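Local structure of ATP-citrate lyase beta-subunit (Chlorobium limicola, 6HXJ) at residues Y106-G111 with E117-K122. The protein probably catalyses, as part of ATP-citrate lyase, the ATP-driven cleavage of citrate with CoA to oxaloacetate and acetyl-CoA. Residues are numbered along the deposited sequence; the frame is centred on the assembly and turned at random.
Sequences YVSIIG and ELLISK
Six backbone hydrogen bonds join Tyr106 to Ser121, Ser108 to Leu119 and Ile110 to Glu117, two for each pair, and these pairs set the register; the axes of the short segments approach to 4.8 Å at 167°, as expected of antiparallel neighbours. In the central pair, Leu119 N lies 2.8 Å from Ser108 O. The CA atoms of the residues in between approach carbonyl oxygens of the opposite strand, as Ile109 CA does to Glu117 O at 3.2 Å.

The segments are the two arms of a beta hairpin within the antiparallel sheet of the ATP-grasp region, where strand 184-195 continues the sheet beyond 106-111 and strand 136-141 beyond 117-122.

Apolar contacts divide between the faces. Val107, Ile109, Leu118 and Ile120 share one, where Leu118 CD1 reaches Val107 CG1 at 3.9 Å; helix 163-181 covers this side through Leu175, Phe179 and Val168. On the other face, Ile110 CD1 meets Leu119 CD1 at 3.8 Å, and the edge of the Tyr106 ring faces Ser121 CB.

A polar side-chain link runs along strand 106-111. With CG anti to the backbone N (chi1 174°), the Tyr106 ring extends toward Ser108, whose OG donates to Tyr106 OH at 3.0 Å while lying 3.5 Å from Leu119 CB. An alanine at Ser108 would remove that donor and probably leave the tyrosine hydroxyl without this partner and Leu119 CB less closely covered.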
loop_
_atom_site.group_PDB
_atom_site.type_symbol
_atom_site.label_atom_id
_atom_site.label_comp_id
_atom_site.label_asym_id
_atom_site.label_seq_id
_atom_site.Cartn_x
_atom_site.Cartn_y
_atom_site.Cartn_z
ATOM N N TYR A 106 70.270 -1.962 41.679
ATOM C CA TYR A 106 68.953 -1.349 41.732
ATOM C C TYR A 106 68.667 -0.615 40.431
ATOM O O TYR A 106 69.534 0.083 39.907
ATOM C CB TYR A 106 68.851 -0.405 42.943
ATOM C CG TYR A 106 67.573 0.399 43.025
ATOM C CD1 TYR A 106 66.379 -0.192 43.415
ATOM C CD2 TYR A 106 67.567 1.766 42.761
ATOM C CE1 TYR A 106 65.199 0.546 43.499
ATOM C CE2 TYR A 106 66.390 2.516 42.831
ATOM C CZ TYR A 106 65.207 1.902 43.208
ATOM O OH TYR A 106 64.044 2.634 43.311
ATOM N N VAL A 107 67.471 -0.855 39.887
ATOM C CA VAL A 107 66.926 -0.222 38.683
ATOM C C VAL A 107 65.478 0.121 38.974
ATOM O O VAL A 107 64.744 -0.705 39.493
ATOM C CB VAL A 107 66.986 -1.052 37.366
ATOM C CG1 VAL A 107 66.275 -0.315 36.238
ATOM C CG2 VAL A 107 68.404 -1.425 36.963
ATOM N N SER A 108 65.064 1.323 38.628
ATOM C CA SER A 108 63.686 1.756 38.730
ATOM C C SER A 108 63.461 2.857 37.740
ATOM O O SER A 108 64.330 3.711 37.538
ATOM C CB SER A 108 63.327 2.231 40.134
ATOM O OG SER A 108 63.918 3.481 40.443
ATOM N N ILE A 109 62.289 2.830 37.120
ATOM C CA ILE A 109 61.802 3.839 36.181
ATOM C C ILE A 109 60.437 4.335 36.706
ATOM O O ILE A 109 59.510 3.543 36.843
ATOM C CB ILE A 109 61.844 3.354 34.702
ATOM C CG1 ILE A 109 61.316 4.414 33.751
ATOM C CG2 ILE A 109 61.168 2.006 34.466
ATOM C CD1 ILE A 109 62.079 4.515 32.455
ATOM N N ILE A 110 60.406 5.590 37.166
ATOM C CA ILE A 110 59.240 6.200 37.804
ATOM C C ILE A 110 58.773 7.354 36.956
ATOM O O ILE A 110 59.558 8.271 36.686
ATOM C CB ILE A 110 59.525 6.585 39.288
ATOM C CG1 ILE A 110 60.760 7.543 39.382
ATOM C CG2 ILE A 110 59.741 5.314 40.111
ATOM C CD1 ILE A 110 61.531 7.705 40.721
ATOM N N GLY A 111 57.527 7.275 36.479
ATOM C CA GLY A 111 56.951 8.289 35.611
ATOM C C GLY A 111 56.728 9.616 36.301
ATOM O O GLY A 111 56.569 9.662 37.525
ATOM N N GLU A 117 61.811 8.935 34.954
ATOM C CA GLU A 117 63.137 9.073 35.527
ATOM C C GLU A 117 63.690 7.678 35.778
ATOM O O GLU A 117 62.998 6.845 36.376
ATOM C CB GLU A 117 63.067 9.848 36.833
ATOM C CG GLU A 117 64.395 10.428 37.274
ATOM C CD GLU A 117 64.335 11.263 38.540
ATOM O OE1 GLU A 117 63.696 10.823 39.526
ATOM O OE2 GLU A 117 64.928 12.367 38.540
ATOM N N LEU A 118 64.908 7.415 35.292
ATOM C CA LEU A 118 65.555 6.138 35.477
ATOM C C LEU A 118 66.599 6.288 36.552
ATOM O O LEU A 118 67.516 7.085 36.403
ATOM C CB LEU A 118 66.154 5.654 34.158
ATOM C CG LEU A 118 66.879 4.306 34.148
ATOM C CD1 LEU A 118 65.956 3.131 34.441
ATOM C CD2 LEU A 118 67.568 4.095 32.848
ATOM N N LEU A 119 66.421 5.575 37.663
ATOM C CA LEU A 119 67.353 5.607 38.784
ATOM C C LEU A 119 68.146 4.312 38.727
ATOM O O LEU A 119 67.563 3.236 38.554
ATOM C CB LEU A 119 66.611 5.769 40.134
ATOM C CG LEU A 119 66.271 7.207 40.565
ATOM C CD1 LEU A 119 65.168 7.786 39.741
ATOM C CD2 LEU A 119 65.842 7.256 42.004
ATOM N N ILE A 120 69.478 4.420 38.804
ATOM C CA ILE A 120 70.361 3.260 38.754
ATOM C C ILE A 120 71.351 3.248 39.929
ATOM O O ILE A 120 71.896 4.280 40.301
ATOM C CB ILE A 120 71.057 3.131 37.361
ATOM C CG1 ILE A 120 71.667 1.730 37.166
ATOM C CG2 ILE A 120 72.083 4.261 37.074
ATOM C CD1 ILE A 120 72.033 1.443 35.788
ATOM N N SER A 121 71.589 2.076 40.499
ATOM C CA SER A 121 72.573 1.940 41.574
ATOM C C SER A 121 73.334 0.639 41.456
ATOM O O SER A 121 72.779 -0.374 41.034
ATOM C CB SER A 121 71.916 2.032 42.946
ATOM O OG SER A 121 72.898 2.256 43.941
ATOM N N LYS A 122 74.605 0.666 41.837
ATOM C CA LYS A 122 75.462 -0.522 41.850
ATOM C C LYS A 122 75.255 -1.272 43.171
ATOM O O LYS A 122 75.551 -2.462 43.251
ATOM C CB LYS A 122 76.928 -0.113 41.679
ATOM C CG LYS A 122 77.736 -1.063 40.810
ATOM C CD LYS A 122 79.160 -0.559 40.592
ATOM C CE LYS A 122 80.044 -1.631 40.003
ATOM N NZ LYS A 122 81.485 -1.314 40.180
#